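Local structure of putative amidohydrolase (Unidentified, 3FEQ) at residues I93-V105 with V398-Q411. The protein probably acts as a zinc-dependent prolidase of the amidohydrolase superfamily, cleaving dipeptides that end in proline. Numbering follows the deposited sequence.
Sequences ILDAMLSRGFTSV and VEYVLQRGTLVKRQ
Leu98 lies against the hairpin formed by strands 398-403 and 406-410, and its two methyls divide the work. CD1 reaches CG1 of Val401 at 4.2 Å and also touches the amide end of Gln403, while CD2 rests on CG1 of Val408 and on CE of Lys409. Having CG anti to the backbone N (chi1 -179°) is what carries both branches out from helix 90-99 onto the strands. Val408 and Lys409 both face Val401 in a classic beta bulge, which helps bring two consecutive side chains of one strand to the helix. The lysine bends at chi2 (-67°), runs its methylenes past CB of Ser99 and brings NZ within 3.4 Å of Asp95 OD1, a long salt bridge with only a weak hydrogen bond in it; Asp95 OD1 also has a weak hydrogen bond with Ser125 OG. Two residues after Lys409, Gln411 NE2 donates to Ser99 O over 3.0 Å, in the carbonyl plane on a lone pair, although the bond is bent at the hydrogen (132°) and the glutamine is poorly ordered. The helix ends in a Schellman motif at Gly101, whose CA packs against Val401 CG2; beyond it, Thr103 CG2 meets Val401 CG1 at 3.7 Å. The contact thus joins the turn between helix 90-99 and strand 102-107 of the amidohydrolase barrel to the C-terminal hairpin; strand 102-107 pairs in parallel with strand 56-66, while strand 398-403 runs antiparallel to strand 377-380.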
ATOM      1  N   ILE C  93     -16.535 -36.174   8.966  1.00 38.08           N
ATOM      2  CA  ILE C  93     -15.619 -36.305  10.085  1.00 38.87           C
ATOM      3  C   ILE C  93     -16.358 -36.076  11.392  1.00 40.48           C
ATOM      4  O   ILE C  93     -16.194 -36.839  12.350  1.00 36.70           O
ATOM      5  CB  ILE C  93     -14.431 -35.326   9.965  1.00 39.57           C
ATOM      6  CG1 ILE C  93     -13.467 -35.793   8.870  1.00 28.27           C
ATOM      7  CG2 ILE C  93     -13.692 -35.191  11.310  1.00 29.85           C
ATOM      8  CD1 ILE C  93     -12.638 -34.671   8.256  1.00 35.04           C
ATOM      9  N   LEU C  94     -17.193 -35.039  11.404  1.00 34.52           N
ATOM     10  CA  LEU C  94     -17.922 -34.639  12.602  1.00 36.70           C
ATOM     11  C   LEU C  94     -18.985 -35.666  12.954  1.00 38.01           C
ATOM     12  O   LEU C  94     -19.126 -36.070  14.100  1.00 35.36           O
ATOM     13  CB  LEU C  94     -18.575 -33.284  12.384  1.00 35.53           C
ATOM     14  CG  LEU C  94     -17.697 -32.055  12.551  1.00 30.81           C
ATOM     15  CD1 LEU C  94     -18.408 -30.843  11.973  1.00 42.97           C
ATOM     16  CD2 LEU C  94     -17.411 -31.861  14.009  1.00 33.91           C
ATOM     17  N   ASP C  95     -19.718 -36.098  11.943  1.00 38.92           N
ATOM     18  CA  ASP C  95     -20.782 -37.050  12.134  1.00 42.98           C
ATOM     19  C   ASP C  95     -20.246 -38.352  12.725  1.00 47.32           C
ATOM     20  O   ASP C  95     -20.869 -38.947  13.607  1.00 50.11           O
ATOM     21  CB  ASP C  95     -21.480 -37.311  10.802  1.00 44.24           C
ATOM     22  CG  ASP C  95     -22.836 -37.945  10.978  1.00 61.15           C
ATOM     23  OD1 ASP C  95     -23.600 -37.483  11.854  1.00 74.58           O
ATOM     24  OD2 ASP C  95     -23.135 -38.916  10.256  1.00 71.43           O
ATOM     25  N   ALA C  96     -19.071 -38.764  12.257  1.00 41.70           N
ATOM     26  CA  ALA C  96     -18.447 -39.990  12.709  1.00 35.75           C
ATOM     27  C   ALA C  96     -17.929 -39.894  14.151  1.00 39.29           C
ATOM     28  O   ALA C  96     -18.094 -40.833  14.933  1.00 39.97           O
ATOM     29  CB  ALA C  96     -17.341 -40.399  11.759  1.00 35.54           C
ATOM     30  N   MET C  97     -17.337 -38.760  14.515  1.00 36.66           N
ATOM     31  CA  MET C  97     -16.863 -38.574  15.892  1.00 34.16           C
ATOM     32  C   MET C  97     -18.031 -38.719  16.877  1.00 41.91           C
ATOM     33  O   MET C  97     -17.883 -39.287  17.976  1.00 41.97           O
ATOM     34  CB  MET C  97     -16.209 -37.204  16.075  1.00 28.89           C
ATOM     35  CG  MET C  97     -14.826 -37.053  15.473  1.00 28.03           C
ATOM     36  SD  MET C  97     -14.145 -35.437  15.882  1.00 21.34           S
ATOM     37  CE  MET C  97     -12.614 -35.493  15.001  1.00 11.41           C
ATOM     38  N   LEU C  98     -19.195 -38.222  16.467  1.00 29.05           N
ATOM     39  CA  LEU C  98     -20.353 -38.228  17.334  1.00 32.59           C
ATOM     40  C   LEU C  98     -20.836 -39.655  17.524  1.00 40.58           C
ATOM     41  O   LEU C  98     -21.126 -40.067  18.642  1.00 45.90           O
ATOM     42  CB  LEU C  98     -21.465 -37.341  16.773  1.00 17.00           C
ATOM     43  CG  LEU C  98     -22.744 -37.235  17.590  1.00 20.67           C
ATOM     44  CD1 LEU C  98     -22.500 -36.517  18.915  1.00 14.72           C
ATOM     45  CD2 LEU C  98     -23.844 -36.551  16.771  1.00 21.26           C
ATOM     46  N   SER C  99     -20.832 -40.433  16.444  1.00 36.87           N
ATOM     47  CA  SER C  99     -21.291 -41.813  16.516  1.00 32.70           C
ATOM     48  C   SER C  99     -20.386 -42.695  17.378  1.00 35.47           C
ATOM     49  O   SER C  99     -20.843 -43.639  17.999  1.00 46.48           O
ATOM     50  CB  SER C  99     -21.483 -42.416  15.120  1.00 22.37           C
ATOM     51  OG  SER C  99     -20.243 -42.763  14.542  1.00 34.17           O
ATOM     52  N   ARG C 100     -19.109 -42.369  17.446  1.00 35.01           N
ATOM     53  CA  ARG C 100     -18.219 -43.091  18.327  1.00 31.99           C
ATOM     54  C   ARG C 100     -18.411 -42.715  19.802  1.00 36.12           C
ATOM     55  O   ARG C 100     -17.754 -43.274  20.664  1.00 32.30           O
ATOM     56  CB  ARG C 100     -16.772 -42.857  17.908  1.00 29.71           C
ATOM     57  CG  ARG C 100     -16.456 -43.385  16.534  1.00 33.69           C
ATOM     58  CD  ARG C 100     -14.967 -43.338  16.267  1.00 48.76           C
ATOM     59  NE  ARG C 100     -14.520 -42.003  15.888  1.00 55.95           N
ATOM     60  CZ  ARG C 100     -14.485 -41.569  14.638  1.00 50.20           C
ATOM     61  NH1 ARG C 100     -14.876 -42.373  13.662  1.00 49.73           N
ATOM     62  NH2 ARG C 100     -14.073 -40.338  14.372  1.00 61.54           N
ATOM     63  N   GLY C 101     -19.294 -41.765  20.092  1.00 32.43           N
ATOM     64  CA  GLY C 101     -19.563 -41.391  21.482  1.00 33.79           C
ATOM     65  C   GLY C 101     -18.947 -40.079  21.956  1.00 37.26           C
ATOM     66  O   GLY C 101     -19.090 -39.699  23.113  1.00 33.04           O
ATOM     67  N   PHE C 102     -18.262 -39.370  21.067  1.00 42.49           N
ATOM     68  CA  PHE C 102     -17.703 -38.075  21.422  1.00 35.07           C
ATOM     69  C   PHE C 102     -18.742 -36.985  21.260  1.00 41.41           C
ATOM     70  O   PHE C 102     -19.292 -36.792  20.171  1.00 43.51           O
ATOM     71  CB  PHE C 102     -16.467 -37.788  20.589  1.00 25.59           C
ATOM     72  CG  PHE C 102     -15.335 -38.716  20.885  1.00 41.19           C
ATOM     73  CD1 PHE C 102     -14.450 -38.441  21.916  1.00 20.91           C
ATOM     74  CD2 PHE C 102     -15.198 -39.907  20.190  1.00 36.34           C
ATOM     75  CE1 PHE C 102     -13.436 -39.320  22.216  1.00 34.44           C
ATOM     76  CE2 PHE C 102     -14.177 -40.782  20.491  1.00 20.51           C
ATOM     77  CZ  PHE C 102     -13.299 -40.489  21.502  1.00 30.21           C
ATOM     78  N   THR C 103     -19.057 -36.318  22.362  1.00 33.79           N
ATOM     79  CA  THR C 103     -20.145 -35.358  22.361  1.00 39.31           C
ATOM     80  C   THR C 103     -19.594 -33.949  22.482  1.00 42.19           C
ATOM     81  O   THR C 103     -20.304 -32.969  22.269  1.00 40.44           O
ATOM     82  CB  THR C 103     -21.140 -35.627  23.498  1.00 44.49           C
ATOM     83  OG1 THR C 103     -20.429 -36.018  24.676  1.00 30.39           O
ATOM     84  CG2 THR C 103     -22.096 -36.726  23.114  1.00 43.68           C
ATOM     85  N   SER C 104     -18.315 -33.865  22.826  1.00 37.79           N
ATOM     86  CA  SER C 104     -17.610 -32.602  22.872  1.00 29.83           C
ATOM     87  C   SER C 104     -16.213 -32.843  22.336  1.00 27.91           C
ATOM     88  O   SER C 104     -15.680 -33.931  22.487  1.00 23.96           O
ATOM     89  CB  SER C 104     -17.564 -32.086  24.307  1.00 39.20           C
ATOM     90  OG  SER C 104     -18.878 -31.810  24.784  1.00 50.17           O
ATOM     91  N   VAL C 105     -15.684 -31.879  21.590  1.00 38.16           N
ATOM     92  CA  VAL C 105     -14.299 -31.934  21.113  1.00 33.74           C
ATOM     93  C   VAL C 105     -13.699 -30.558  21.207  1.00 30.72           C
ATOM     94  O   VAL C 105     -14.392 -29.563  20.975  1.00 32.27           O
ATOM     95  CB  VAL C 105     -14.161 -32.380  19.634  1.00 30.00           C
ATOM     96  CG1 VAL C 105     -14.353 -33.872  19.484  1.00 32.86           C
ATOM     97  CG2 VAL C 105     -15.089 -31.601  18.733  1.00 38.47           C
ATOM     98  N   VAL C 398     -21.472 -48.913  21.123  1.00 73.58           N
ATOM     99  CA  VAL C 398     -22.242 -47.789  21.658  1.00 64.10           C
ATOM    100  C   VAL C 398     -23.527 -47.655  20.866  1.00 65.17           C
ATOM    101  O   VAL C 398     -23.492 -47.401  19.669  1.00 67.78           O
ATOM    102  CB  VAL C 398     -21.443 -46.467  21.579  1.00 61.90           C
ATOM    103  CG1 VAL C 398     -20.591 -46.424  20.329  1.00 64.71           C
ATOM    104  CG2 VAL C 398     -22.365 -45.267  21.626  1.00 60.15           C
ATOM    105  N   GLU C 399     -24.665 -47.864  21.515  1.00 68.97           N
ATOM    106  CA  GLU C 399     -25.920 -47.872  20.779  1.00 68.80           C
ATOM    107  C   GLU C 399     -26.806 -46.666  21.015  1.00 65.74           C
ATOM    108  O   GLU C 399     -27.744 -46.440  20.256  1.00 68.75           O
ATOM    109  CB  GLU C 399     -26.703 -49.164  20.996  1.00 76.26           C
ATOM    110  CG  GLU C 399     -27.225 -49.344  22.389  1.00 91.09           C
ATOM    111  CD  GLU C 399     -26.484 -50.425  23.122  1.00111.85           C
ATOM    112  OE1 GLU C 399     -25.505 -50.095  23.829  1.00126.80           O
ATOM    113  OE2 GLU C 399     -26.859 -51.607  22.956  1.00113.99           O
ATOM    114  N   TYR C 400     -26.519 -45.888  22.052  1.00 64.05           N
ATOM    115  CA  TYR C 400     -27.223 -44.620  22.236  1.00 63.57           C
ATOM    116  C   TYR C 400     -26.277 -43.471  22.516  1.00 58.80           C
ATOM    117  O   TYR C 400     -25.389 -43.581  23.356  1.00 62.88           O
ATOM    118  CB  TYR C 400     -28.258 -44.720  23.351  1.00 63.26           C
ATOM    119  CG  TYR C 400     -29.423 -45.631  23.039  1.00 72.04           C
ATOM    120  CD1 TYR C 400     -30.345 -45.302  22.055  1.00 78.40           C
ATOM    121  CD2 TYR C 400     -29.618 -46.808  23.750  1.00 72.56           C
ATOM    122  CE1 TYR C 400     -31.424 -46.125  21.779  1.00 79.84           C
ATOM    123  CE2 TYR C 400     -30.689 -47.641  23.473  1.00 68.36           C
ATOM    124  CZ  TYR C 400     -31.587 -47.292  22.491  1.00 70.19           C
ATOM    125  OH  TYR C 400     -32.658 -48.106  22.213  1.00 77.17           O
ATOM    126  N   VAL C 401     -26.470 -42.362  21.814  1.00 50.67           N
ATOM    127  CA  VAL C 401     -25.793 -41.127  22.185  1.00 42.25           C
ATOM    128  C   VAL C 401     -26.798 -40.005  22.407  1.00 43.93           C
ATOM    129  O   VAL C 401     -27.621 -39.708  21.545  1.00 38.37           O
ATOM    130  CB  VAL C 401     -24.738 -40.706  21.148  1.00 38.68           C
ATOM    131  CG1 VAL C 401     -24.117 -39.392  21.533  1.00 37.28           C
ATOM    132  CG2 VAL C 401     -23.661 -41.764  21.012  1.00 28.42           C
ATOM    133  N   LEU C 402     -26.750 -39.409  23.589  1.00 44.79           N
ATOM    134  CA  LEU C 402     -27.594 -38.271  23.887  1.00 50.38           C
ATOM    135  C   LEU C 402     -26.763 -37.009  23.958  1.00 53.40           C
ATOM    136  O   LEU C 402     -25.680 -36.998  24.543  1.00 58.92           O
ATOM    137  CB  LEU C 402     -28.311 -38.475  25.215  1.00 53.67           C
ATOM    138  CG  LEU C 402     -29.740 -38.995  25.134  1.00 52.70           C
ATOM    139  CD1 LEU C 402     -29.741 -40.451  24.743  1.00 46.03           C
ATOM    140  CD2 LEU C 402     -30.420 -38.798  26.465  1.00 57.11           C
ATOM    141  N   GLN C 403     -27.284 -35.935  23.387  1.00 47.63           N
ATOM    142  CA  GLN C 403     -26.579 -34.668  23.393  1.00 49.86           C
ATOM    143  C   GLN C 403     -27.519 -33.549  23.838  1.00 44.28           C
ATOM    144  O   GLN C 403     -28.611 -33.410  23.303  1.00 39.30           O
ATOM    145  CB  GLN C 403     -26.018 -34.403  21.997  1.00 55.78           C
ATOM    146  CG  GLN C 403     -24.799 -33.510  21.949  1.00 58.03           C
ATOM    147  CD  GLN C 403     -24.097 -33.559  20.606  1.00 56.58           C
ATOM    148  OE1 GLN C 403     -22.881 -33.409  20.537  1.00 74.72           O
ATOM    149  NE2 GLN C 403     -24.851 -33.773  19.536  1.00 32.99           N
ATOM    150  N   ARG C 404     -27.112 -32.795  24.854  1.00 42.87           N
ATOM    151  CA  ARG C 404     -27.963 -31.766  25.451  1.00 59.54           C
ATOM    152  C   ARG C 404     -29.441 -32.164  25.518  1.00 61.97           C
ATOM    153  O   ARG C 404     -30.310 -31.511  24.931  1.00 58.92           O
ATOM    154  CB  ARG C 404     -27.793 -30.423  24.727  1.00 66.44           C
ATOM    155  CG  ARG C 404     -26.570 -29.621  25.168  1.00 70.16           C
ATOM    156  CD  ARG C 404     -26.623 -28.183  24.685  1.00 67.49           C
ATOM    157  NE  ARG C 404     -26.529 -28.091  23.229  1.00 73.31           N
ATOM    158  CZ  ARG C 404     -27.421 -27.484  22.455  1.00 67.94           C
ATOM    159  NH1 ARG C 404     -28.479 -26.896  22.990  1.00 74.80           N
ATOM    160  NH2 ARG C 404     -27.246 -27.449  21.144  1.00 61.27           N
ATOM    161  N   GLY C 405     -29.715 -33.265  26.206  1.00 64.97           N
ATOM    162  CA  GLY C 405     -31.081 -33.712  26.381  1.00 62.91           C
ATOM    163  C   GLY C 405     -31.546 -34.649  25.289  1.00 62.44           C
ATOM    164  O   GLY C 405     -32.099 -35.701  25.573  1.00 75.47           O
ATOM    165  N   THR C 406     -31.328 -34.282  24.036  1.00 59.22           N
ATOM    166  CA  THR C 406     -31.943 -35.026  22.940  1.00 57.38           C
ATOM    167  C   THR C 406     -31.109 -36.211  22.418  1.00 55.69           C
ATOM    168  O   THR C 406     -29.890 -36.237  22.546  1.00 59.97           O
ATOM    169  CB  THR C 406     -32.394 -34.099  21.794  1.00 52.01           C
ATOM    170  OG1 THR C 406     -31.757 -34.514  20.588  1.00 55.94           O
ATOM    171  CG2 THR C 406     -32.035 -32.640  22.086  1.00 46.86           C
ATOM    172  N   LEU C 407     -31.790 -37.204  21.860  1.00 56.97           N
ATOM    173  CA  LEU C 407     -31.137 -38.414  21.376  1.00 60.90           C
ATOM    174  C   LEU C 407     -30.675 -38.216  19.932  1.00 56.78           C
ATOM    175  O   LEU C 407     -31.437 -37.772  19.086  1.00 56.83           O
ATOM    176  CB  LEU C 407     -32.095 -39.614  21.496  1.00 60.13           C
ATOM    177  CG  LEU C 407     -31.768 -40.900  20.728  1.00 61.74           C
ATOM    178  CD1 LEU C 407     -30.892 -41.815  21.544  1.00 57.66           C
ATOM    179  CD2 LEU C 407     -33.025 -41.622  20.292  1.00 54.77           C
ATOM    180  N   VAL C 408     -29.415 -38.521  19.656  1.00 56.75           N
ATOM    181  CA  VAL C 408     -28.841 -38.181  18.364  1.00 55.60           C
ATOM    182  C   VAL C 408     -28.266 -39.377  17.607  1.00 58.69           C
ATOM    183  O   VAL C 408     -28.033 -39.292  16.400  1.00 52.10           O
ATOM    184  CB  VAL C 408     -27.760 -37.099  18.481  1.00 51.27           C
ATOM    185  CG1 VAL C 408     -27.940 -36.077  17.384  1.00 64.40           C
ATOM    186  CG2 VAL C 408     -27.827 -36.421  19.812  1.00 48.03           C
ATOM    187  N   LYS C 409     -28.019 -40.481  18.310  1.00 61.63           N
ATOM    188  CA  LYS C 409     -27.553 -41.711  17.666  1.00 59.81           C
ATOM    189  C   LYS C 409     -28.233 -42.949  18.228  1.00 59.08           C
ATOM    190  O   LYS C 409     -28.210 -43.184  19.431  1.00 62.53           O
ATOM    191  CB  LYS C 409     -26.037 -41.855  17.798  1.00 60.19           C
ATOM    192  CG  LYS C 409     -25.220 -40.841  17.003  1.00 60.08           C
ATOM    193  CD  LYS C 409     -25.380 -41.052  15.507  1.00 64.96           C
ATOM    194  CE  LYS C 409     -24.659 -39.996  14.689  1.00 62.83           C
ATOM    195  NZ  LYS C 409     -24.731 -40.338  13.232  1.00 60.66           N
ATOM    196  N   ARG C 410     -28.838 -43.735  17.345  1.00 61.89           N
ATOM    197  CA  ARG C 410     -29.421 -45.015  17.715  1.00 68.98           C
ATOM    198  C   ARG C 410     -28.767 -46.109  16.885  1.00 73.06           C
ATOM    199  O   ARG C 410     -28.890 -46.130  15.663  1.00 77.64           O
ATOM    200  CB  ARG C 410     -30.935 -45.005  17.492  1.00 72.11           C
ATOM    201  CG  ARG C 410     -31.622 -46.345  17.739  1.00 87.26           C
ATOM    202  CD  ARG C 410     -32.998 -46.401  17.084  1.00 98.44           C
ATOM    203  NE  ARG C 410     -33.927 -45.443  17.677  1.00104.85           N
ATOM    204  CZ  ARG C 410     -34.695 -45.704  18.730  1.00110.27           C
ATOM    205  NH1 ARG C 410     -34.652 -46.898  19.307  1.00109.60           N
ATOM    206  NH2 ARG C 410     -35.506 -44.768  19.209  1.00111.98           N
ATOM    207  N   GLN C 411     -28.039 -47.000  17.549  1.00 76.19           N
ATOM    208  CA  GLN C 411     -27.161 -47.934  16.858  1.00 82.82           C
ATOM    209  C   GLN C 411     -27.289 -49.339  17.419  1.00 78.11           C
ATOM    210  O   GLN C 411     -28.045 -50.147  16.894  1.00 80.51           O
ATOM    211  CB  GLN C 411     -25.700 -47.465  16.931  1.00 90.11           C
ATOM    212  CG  GLN C 411     -25.523 -45.989  17.312  1.00 97.12           C
ATOM    213  CD  GLN C 411     -24.284 -45.347  16.712  1.00 91.47           C
ATOM    214  OE1 GLN C 411     -23.929 -45.598  15.562  1.00 96.36           O
ATOM    215  NE2 GLN C 411     -23.643 -44.480  17.484  1.00 85.88           N
TER